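Side-chain contacts in Hcp1 family type VI secretion system effector (Salmonella typhimurium, PDB 5XHH), which probably assembles, like other Hcp proteins, into ring-shaped hexamers that stack into the inner tube of the type VI secretion apparatus: residues F58-D63 with P67-Y72; I5-D10 with V125-S130. All coordinates share one frame; numbering follows the deposited sequence.

From the N terminus, strand 3-9 comes first and contributes residues 5-10 to interaction 2, whose partner, 125-130 on strand 121-129, arrives after 114 intervening residues and closes a long loop. Interaction 1 closes a short loop nested inside it: strand 51-61 ends, a four-residue turn (62-65) follows, and helix 66-75 folds back against it. Interaction 2 joins the two sheets of the fold, while interaction 1 sets the helix at the end of one of them. They meet mainly round Phe58, whose CE2 lies 3.5 Å from Leu7 CD2 and whose backbone O is 2.9 Å from Val125 N, a probable hydrogen bond between neighbouring strands; Leu69 also touches Val125.

Interaction 1 (F58-D63 with P67-Y72); sequences FDHYID and PNLFKY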
ATOM      1  N   PHE A  58      -5.249   3.126  -0.443  1.00 23.52           N
ATOM      2  CA  PHE A  58      -5.366   3.013   1.005  1.00 23.01           C
ATOM      3  C   PHE A  58      -5.882   4.316   1.599  1.00 23.40           C
ATOM      4  O   PHE A  58      -5.818   5.375   0.974  1.00 23.38           O
ATOM      5  CB  PHE A  58      -4.043   2.576   1.669  1.00 21.09           C
ATOM      6  CG  PHE A  58      -2.980   3.642   1.746  1.00 21.29           C
ATOM      7  CD1 PHE A  58      -2.893   4.474   2.852  1.00 23.97           C
ATOM      8  CD2 PHE A  58      -2.032   3.765   0.757  1.00 23.35           C
ATOM      9  CE1 PHE A  58      -1.909   5.453   2.938  1.00 24.66           C
ATOM     10  CE2 PHE A  58      -1.030   4.733   0.841  1.00 24.05           C
ATOM     11  CZ  PHE A  58      -0.970   5.570   1.936  1.00 24.50           C
ATOM     12  N   ASP A  59      -6.404   4.213   2.817  1.00 21.01           N
ATOM     13  CA  ASP A  59      -6.955   5.341   3.569  1.00 25.98           C
ATOM     14  C   ASP A  59      -6.169   5.485   4.869  1.00 26.81           C
ATOM     15  O   ASP A  59      -5.818   4.480   5.506  1.00 22.51           O
ATOM     16  CB  ASP A  59      -8.456   5.107   3.875  1.00 26.15           C
ATOM     17  CG  ASP A  59      -9.182   6.362   4.383  1.00 30.95           C
ATOM     18  OD1 ASP A  59      -8.668   7.507   4.271  1.00 31.19           O
ATOM     19  OD2 ASP A  59     -10.301   6.193   4.908  1.00 34.29           O
ATOM     20  N   HIS A  60      -5.869   6.721   5.259  1.00 23.42           N
ATOM     21  CA  HIS A  60      -5.319   6.914   6.593  1.00 21.73           C
ATOM     22  C   HIS A  60      -5.811   8.252   7.125  1.00 25.41           C
ATOM     23  O   HIS A  60      -6.311   9.092   6.371  1.00 25.39           O
ATOM     24  CB  HIS A  60      -3.781   6.842   6.592  1.00 22.16           C
ATOM     25  CG  HIS A  60      -3.119   8.004   5.911  1.00 22.32           C
ATOM     26  ND1 HIS A  60      -2.070   8.701   6.474  1.00 22.60           N
ATOM     27  CD2 HIS A  60      -3.375   8.605   4.726  1.00 22.12           C
ATOM     28  CE1 HIS A  60      -1.710   9.680   5.663  1.00 22.09           C
ATOM     29  NE2 HIS A  60      -2.487   9.643   4.596  1.00 22.07           N
ATOM     30  N   TYR A  61      -5.695   8.438   8.437  1.00 25.03           N
ATOM     31  CA  TYR A  61      -5.899   9.771   8.990  1.00 26.64           C
ATOM     32  C   TYR A  61      -4.807  10.689   8.468  1.00 25.49           C
ATOM     33  O   TYR A  61      -3.677  10.256   8.238  1.00 25.59           O
ATOM     34  CB  TYR A  61      -5.889   9.744  10.522  1.00 27.80           C
ATOM     35  CG  TYR A  61      -7.100   9.069  11.108  1.00 27.76           C
ATOM     36  CD1 TYR A  61      -8.369   9.523  10.805  1.00 29.39           C
ATOM     37  CD2 TYR A  61      -6.976   7.985  11.962  1.00 29.43           C
ATOM     38  CE1 TYR A  61      -9.484   8.912  11.317  1.00 33.31           C
ATOM     39  CE2 TYR A  61      -8.100   7.357  12.494  1.00 29.89           C
ATOM     40  CZ  TYR A  61      -9.348   7.831  12.159  1.00 34.87           C
ATOM     41  OH  TYR A  61     -10.484   7.245  12.658  1.00 34.89           O
ATOM     42  N   ILE A  62      -5.149  11.953   8.229  1.00 23.74           N
ATOM     43  CA  ILE A  62      -4.110  12.886   7.807  1.00 25.83           C
ATOM     44  C   ILE A  62      -3.065  12.947   8.901  1.00 25.73           C
ATOM     45  O   ILE A  62      -3.391  13.097  10.083  1.00 30.00           O
ATOM     46  CB  ILE A  62      -4.704  14.265   7.487  1.00 26.98           C
ATOM     47  CG1 ILE A  62      -5.640  14.157   6.280  1.00 22.93           C
ATOM     48  CG2 ILE A  62      -3.563  15.275   7.236  1.00 24.26           C
ATOM     49  CD1 ILE A  62      -6.386  15.432   5.931  1.00 23.74           C
ATOM     50  N   ASP A  63      -1.808  12.753   8.530  1.00 25.73           N
ATOM     51  CA  ASP A  63      -0.791  12.532   9.552  1.00 27.78           C
ATOM     52  C   ASP A  63       0.555  12.989   9.007  1.00 28.98           C
ATOM     53  O   ASP A  63       0.618  13.658   7.972  1.00 26.42           O
ATOM     54  CB  ASP A  63      -0.797  11.059  10.008  1.00 26.84           C
ATOM     55  CG  ASP A  63      -0.500  10.076   8.873  1.00 26.02           C
ATOM     56  OD1 ASP A  63       0.135  10.471   7.872  1.00 22.56           O
ATOM     57  OD2 ASP A  63      -0.900   8.892   9.001  1.00 27.95           O
ATOM     58  N   PRO A  67       2.118  15.441   4.071  1.00 24.41           N
ATOM     59  CA  PRO A  67       2.854  16.399   3.229  1.00 24.10           C
ATOM     60  C   PRO A  67       3.862  15.725   2.321  1.00 27.14           C
ATOM     61  O   PRO A  67       4.084  16.192   1.196  1.00 24.37           O
ATOM     62  CB  PRO A  67       3.537  17.328   4.249  1.00 26.21           C
ATOM     63  CG  PRO A  67       2.768  17.151   5.523  1.00 25.86           C
ATOM     64  CD  PRO A  67       2.359  15.696   5.503  1.00 26.21           C
ATOM     65  N   ASN A  68       4.466  14.618   2.760  1.00 27.63           N
ATOM     66  CA  ASN A  68       5.437  13.949   1.905  1.00 26.65           C
ATOM     67  C   ASN A  68       4.773  13.109   0.830  1.00 27.08           C
ATOM     68  O   ASN A  68       5.303  13.015  -0.280  1.00 27.52           O
ATOM     69  CB  ASN A  68       6.387  13.101   2.747  1.00 30.15           C
ATOM     70  CG  ASN A  68       7.532  13.918   3.299  1.00 35.29           C
ATOM     71  OD1 ASN A  68       8.087  14.755   2.600  1.00 37.73           O
ATOM     72  ND2 ASN A  68       7.870  13.702   4.560  1.00 37.60           N
ATOM     73  N   LEU A  69       3.630  12.484   1.124  1.00 29.11           N
ATOM     74  CA  LEU A  69       2.867  11.855   0.046  1.00 24.28           C
ATOM     75  C   LEU A  69       2.501  12.885  -1.024  1.00 22.68           C
ATOM     76  O   LEU A  69       2.690  12.647  -2.218  1.00 23.35           O
ATOM     77  CB  LEU A  69       1.618  11.173   0.609  1.00 23.11           C
ATOM     78  CG  LEU A  69       1.879   9.985   1.531  1.00 22.57           C
ATOM     79  CD1 LEU A  69       0.637   9.662   2.302  1.00 20.62           C
ATOM     80  CD2 LEU A  69       2.308   8.771   0.699  1.00 24.93           C
ATOM     81  N   PHE A  70       1.991  14.048  -0.603  1.00 23.98           N
ATOM     82  CA  PHE A  70       1.746  15.150  -1.534  1.00 23.28           C
ATOM     83  C   PHE A  70       2.995  15.499  -2.345  1.00 24.23           C
ATOM     84  O   PHE A  70       2.950  15.599  -3.579  1.00 26.43           O
ATOM     85  CB  PHE A  70       1.258  16.371  -0.748  1.00 21.75           C
ATOM     86  CG  PHE A  70       1.130  17.618  -1.579  1.00 24.58           C
ATOM     87  CD1 PHE A  70      -0.024  17.865  -2.306  1.00 22.43           C
ATOM     88  CD2 PHE A  70       2.164  18.547  -1.627  1.00 24.86           C
ATOM     89  CE1 PHE A  70      -0.140  19.015  -3.078  1.00 27.02           C
ATOM     90  CE2 PHE A  70       2.054  19.699  -2.401  1.00 25.76           C
ATOM     91  CZ  PHE A  70       0.902  19.934  -3.123  1.00 23.96           C
ATOM     92  N   LYS A  71       4.121  15.699  -1.664  1.00 24.60           N
ATOM     93  CA  LYS A  71       5.346  16.113  -2.340  1.00 26.01           C
ATOM     94  C   LYS A  71       5.803  15.081  -3.375  1.00 26.91           C
ATOM     95  O   LYS A  71       6.115  15.432  -4.517  1.00 28.20           O
ATOM     96  CB  LYS A  71       6.432  16.368  -1.301  1.00 30.24           C
ATOM     97  CG  LYS A  71       7.852  16.147  -1.781  1.00 33.87           C
ATOM     98  CD  LYS A  71       8.782  16.907  -0.884  1.00 38.27           C
ATOM     99  CE  LYS A  71      10.068  16.167  -0.753  1.00 47.31           C
ATOM    100  NZ  LYS A  71       9.809  14.951   0.076  1.00 51.80           N
ATOM    101  N   TYR A  72       5.824  13.789  -3.000  1.00 27.74           N
ATOM    102  CA  TYR A  72       6.199  12.740  -3.952  1.00 27.28           C
ATOM    103  C   TYR A  72       5.229  12.675  -5.117  1.00 27.48           C
ATOM    104  O   TYR A  72       5.629  12.375  -6.245  1.00 25.67           O
ATOM    105  CB  TYR A  72       6.245  11.378  -3.274  1.00 26.83           C
ATOM    106  CG  TYR A  72       7.556  11.008  -2.638  1.00 28.86           C
ATOM    107  CD1 TYR A  72       8.070  11.726  -1.560  1.00 29.89           C
ATOM    108  CD2 TYR A  72       8.268   9.905  -3.093  1.00 28.34           C
ATOM    109  CE1 TYR A  72       9.268  11.351  -0.971  1.00 32.12           C
ATOM    110  CE2 TYR A  72       9.452   9.528  -2.506  1.00 28.38           C
ATOM    111  CZ  TYR A  72       9.946  10.252  -1.450  1.00 26.49           C
ATOM    112  OH  TYR A  72      11.124   9.875  -0.862  1.00 35.44           O
TER
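Phe58 begins the contact with its ring tip, CZ lying 4.4 Å from CD1 of Leu69. Two residues on, His60 meets the same methyl more closely: its NE2 is 3.9 Å and its CE1 4.1 Å from Leu69 CD1. The imidazole and the leucine reach in from opposite directions. A chi1 of 70° places His60 CG between the backbone N and the carbonyl carbon, and the ring then projects from the strand toward helix 66-75. Its NE2 is hydrogen-bonded to Glu123 OE2 on strand 121-129. Asp63, just beyond the strand, receives a hydrogen bond from His60 ND1 at its OD2 (2.8 Å, N-H...O 156°). The acceptor lies close to the imidazole plane, whereas the donor sits above the carboxylate plane, 49° out of it. Asp63 OD1 accepts from Ala65 N in the turn leading into the helix, while the Asp63 backbone O is 3.6 Å from Pro67 CD. With the Leu69 methyl packed against its NE2-CE1 side, the imidazole has a carboxylate at each ring nitrogen, Asp63 at ND1 and Glu123 at NE2; this pair holds the rotation of the ring and would probably favour its doubly protonated, cationic form.

Interaction 2 (I5-D10 with V125-S130); sequences IFLKID and VELSFS
Ile9 and Leu127 meet tip to tip, their CD1 methyls 4.1 Å apart, and Leu7 joins from the same side of strand 3-9 with its CD2 4.3 Å from that same Leu127 CD1. One methyl of strand 121-129 therefore serves two residues spaced i, i+2 on the other strand. Extended conformations make the reach possible. Ile9 CG1 and Leu127 CG both stand anti to their carbonyl carbons. Beyond them, the CD1 methyl of Ile9 is anti to CA (chi2 178°), and Leu127 stretches its own CD1 likewise (chi2 174°), so that each side chain spends its full length on the gap between the backbones. That gap is wide: the nearest CA atoms, those of Ile9 and Leu127, are 10.4 Å apart. Leu7 differs at its first torsion, with CG trans to the backbone N (chi1 -178°), but its leading methyl, CD2, is likewise anti to CA. This CD2 lies 3.8 Å from Ile9 CD1, so the two methyls form a small apolar platform over which Leu127 CD1 sits. The remaining branches stand further back; Ile9 CG2, for example, is 5.5 Å from Leu127 CD1. No hydrogen bond spans the two segments, and the contact is purely apolar. Leu84, on neighbouring strand 79-88, packs on Leu7, and Leu104 and Val106, on strand 104-113, pack on Leu127, extending the layer within each sheet. All three contacting residues are buried, near the centre of the chain. Strand 3-9 belongs to one antiparallel sheet and strand 121-129 to another, and the separation of the backbones with side chains filling the space between them is the core arrangement of face-to-face packed beta sheets, in keeping with the compact beta-barrel fold of the Hcp family.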
ATOM      1  N   ILE A   5      -3.137  -2.378  10.879  1.00 28.08           N
ATOM      2  CA  ILE A   5      -2.597  -2.348   9.526  1.00 21.69           C
ATOM      3  C   ILE A   5      -1.509  -1.286   9.498  1.00 25.95           C
ATOM      4  O   ILE A   5      -1.755  -0.138   9.884  1.00 29.05           O
ATOM      5  CB  ILE A   5      -3.685  -2.025   8.477  1.00 23.52           C
ATOM      6  CG1 ILE A   5      -4.929  -2.916   8.674  1.00 24.13           C
ATOM      7  CG2 ILE A   5      -3.132  -2.198   7.072  1.00 20.16           C
ATOM      8  CD1 ILE A   5      -6.175  -2.449   7.904  1.00 22.25           C
ATOM      9  N   PHE A   6      -0.320  -1.656   9.037  1.00 21.99           N
ATOM     10  CA  PHE A   6       0.814  -0.747   8.982  1.00 25.46           C
ATOM     11  C   PHE A   6       1.349  -0.687   7.561  1.00 26.99           C
ATOM     12  O   PHE A   6       1.390  -1.706   6.859  1.00 28.54           O
ATOM     13  CB  PHE A   6       1.928  -1.188   9.945  1.00 24.52           C
ATOM     14  CG  PHE A   6       1.478  -1.276  11.368  1.00 26.38           C
ATOM     15  CD1 PHE A   6       1.343  -0.139  12.126  1.00 25.06           C
ATOM     16  CD2 PHE A   6       1.167  -2.503  11.943  1.00 30.10           C
ATOM     17  CE1 PHE A   6       0.921  -0.214  13.442  1.00 29.31           C
ATOM     18  CE2 PHE A   6       0.743  -2.589  13.255  1.00 27.32           C
ATOM     19  CZ  PHE A   6       0.628  -1.441  14.006  1.00 32.22           C
ATOM     20  N   LEU A   7       1.744   0.510   7.135  1.00 21.43           N
ATOM     21  CA  LEU A   7       2.342   0.711   5.826  1.00 22.19           C
ATOM     22  C   LEU A   7       3.662   1.442   6.005  1.00 24.47           C
ATOM     23  O   LEU A   7       3.688   2.587   6.459  1.00 25.83           O
ATOM     24  CB  LEU A   7       1.419   1.484   4.888  1.00 23.10           C
ATOM     25  CG  LEU A   7       1.988   1.670   3.481  1.00 26.78           C
ATOM     26  CD1 LEU A   7       2.344   0.322   2.870  1.00 25.56           C
ATOM     27  CD2 LEU A   7       1.009   2.424   2.580  1.00 25.32           C
ATOM     28  N   LYS A   8       4.748   0.766   5.660  1.00 26.37           N
ATOM     29  CA  LYS A   8       6.091   1.310   5.732  1.00 27.86           C
ATOM     30  C   LYS A   8       6.488   1.746   4.329  1.00 25.88           C
ATOM     31  O   LYS A   8       6.638   0.909   3.437  1.00 28.65           O
ATOM     32  CB  LYS A   8       7.054   0.261   6.280  1.00 27.58           C
ATOM     33  CG  LYS A   8       8.504   0.740   6.361  1.00 31.56           C
ATOM     34  CD  LYS A   8       9.477  -0.425   6.433  1.00 30.27           C
ATOM     35  CE  LYS A   8      10.883   0.070   6.757  1.00 35.70           C
ATOM     36  NZ  LYS A   8      11.904  -0.942   6.425  1.00 33.10           N
ATOM     37  N   ILE A   9       6.669   3.047   4.128  1.00 24.30           N
ATOM     38  CA  ILE A   9       7.054   3.593   2.836  1.00 25.97           C
ATOM     39  C   ILE A   9       8.457   4.178   2.943  1.00 27.57           C
ATOM     40  O   ILE A   9       8.709   5.043   3.789  1.00 26.95           O
ATOM     41  CB  ILE A   9       6.060   4.662   2.355  1.00 27.68           C
ATOM     42  CG1 ILE A   9       4.639   4.091   2.286  1.00 27.26           C
ATOM     43  CG2 ILE A   9       6.491   5.184   0.990  1.00 24.74           C
ATOM     44  CD1 ILE A   9       3.608   5.114   1.869  1.00 27.73           C
ATOM     45  N   ASP A  10       9.365   3.715   2.081  1.00 28.61           N
ATOM     46  CA  ASP A  10      10.717   4.269   2.055  1.00 25.99           C
ATOM     47  C   ASP A  10      10.658   5.781   1.873  1.00 30.75           C
ATOM     48  O   ASP A  10       9.979   6.284   0.973  1.00 31.84           O
ATOM     49  CB  ASP A  10      11.539   3.648   0.925  1.00 29.85           C
ATOM     50  CG  ASP A  10      12.007   2.239   1.227  1.00 29.58           C
ATOM     51  OD1 ASP A  10      11.868   1.780   2.375  1.00 34.02           O
ATOM     52  OD2 ASP A  10      12.554   1.603   0.304  1.00 37.05           O
ATOM     53  N   VAL A 125      -5.171   7.584  -0.720  1.00 22.20           N
ATOM     54  CA  VAL A 125      -3.896   7.616  -1.419  1.00 21.92           C
ATOM     55  C   VAL A 125      -3.850   6.440  -2.381  1.00 24.95           C
ATOM     56  O   VAL A 125      -4.248   5.323  -2.036  1.00 25.02           O
ATOM     57  CB  VAL A 125      -2.705   7.540  -0.437  1.00 23.40           C
ATOM     58  CG1 VAL A 125      -1.378   7.608  -1.194  1.00 21.03           C
ATOM     59  CG2 VAL A 125      -2.801   8.637   0.614  1.00 23.58           C
ATOM     60  N   GLU A 126      -3.363   6.686  -3.583  1.00 20.94           N
ATOM     61  CA  GLU A 126      -3.082   5.625  -4.527  1.00 23.22           C
ATOM     62  C   GLU A 126      -1.599   5.633  -4.841  1.00 24.87           C
ATOM     63  O   GLU A 126      -1.030   6.695  -5.145  1.00 25.58           O
ATOM     64  CB  GLU A 126      -3.894   5.780  -5.797  1.00 24.03           C
ATOM     65  CG  GLU A 126      -5.379   5.573  -5.599  1.00 21.85           C
ATOM     66  CD  GLU A 126      -6.117   5.675  -6.914  1.00 28.19           C
ATOM     67  OE1 GLU A 126      -5.479   5.404  -7.953  1.00 30.48           O
ATOM     68  OE2 GLU A 126      -7.318   6.026  -6.910  1.00 30.59           O
ATOM     69  N   LEU A 127      -0.998   4.439  -4.760  1.00 24.96           N
ATOM     70  CA  LEU A 127       0.395   4.186  -5.101  1.00 23.88           C
ATOM     71  C   LEU A 127       0.426   3.158  -6.217  1.00 28.52           C
ATOM     72  O   LEU A 127      -0.118   2.057  -6.069  1.00 25.56           O
ATOM     73  CB  LEU A 127       1.185   3.658  -3.905  1.00 23.12           C
ATOM     74  CG  LEU A 127       1.121   4.332  -2.541  1.00 21.20           C
ATOM     75  CD1 LEU A 127       1.881   3.496  -1.534  1.00 22.06           C
ATOM     76  CD2 LEU A 127       1.662   5.750  -2.594  1.00 21.53           C
ATOM     77  N   SER A 128       1.049   3.506  -7.331  1.00 26.54           N
ATOM     78  CA  SER A 128       1.272   2.491  -8.338  1.00 27.25           C
ATOM     79  C   SER A 128       2.504   1.691  -7.951  1.00 26.39           C
ATOM     80  O   SER A 128       3.409   2.202  -7.296  1.00 26.91           O
ATOM     81  CB  SER A 128       1.451   3.123  -9.715  1.00 29.50           C
ATOM     82  OG  SER A 128       2.638   3.877  -9.722  1.00 33.60           O
ATOM     83  N   PHE A 129       2.513   0.413  -8.318  1.00 26.52           N
ATOM     84  CA  PHE A 129       3.658  -0.441  -8.048  1.00 28.00           C
ATOM     85  C   PHE A 129       3.863  -1.371  -9.233  1.00 26.85           C
ATOM     86  O   PHE A 129       2.905  -1.770  -9.900  1.00 28.76           O
ATOM     87  CB  PHE A 129       3.478  -1.259  -6.747  1.00 22.97           C
ATOM     88  CG  PHE A 129       2.261  -2.142  -6.747  1.00 23.97           C
ATOM     89  CD1 PHE A 129       1.043  -1.664  -6.294  1.00 26.69           C
ATOM     90  CD2 PHE A 129       2.330  -3.442  -7.209  1.00 24.43           C
ATOM     91  CE1 PHE A 129      -0.089  -2.474  -6.297  1.00 25.23           C
ATOM     92  CE2 PHE A 129       1.208  -4.257  -7.218  1.00 28.09           C
ATOM     93  CZ  PHE A 129      -0.010  -3.766  -6.756  1.00 25.44           C
ATOM     94  N   SER A 130       5.114  -1.716  -9.498  1.00 28.16           N
ATOM     95  CA  SER A 130       5.351  -2.655 -10.580  1.00 30.72           C
ATOM     96  C   SER A 130       5.524  -4.092 -10.113  1.00 26.86           C
ATOM     97  O   SER A 130       5.345  -4.998 -10.925  1.00 27.68           O
ATOM     98  CB  SER A 130       6.556  -2.215 -11.419  1.00 36.28           C
ATOM     99  OG  SER A 130       7.600  -1.782 -10.598  1.00 39.94           O
TER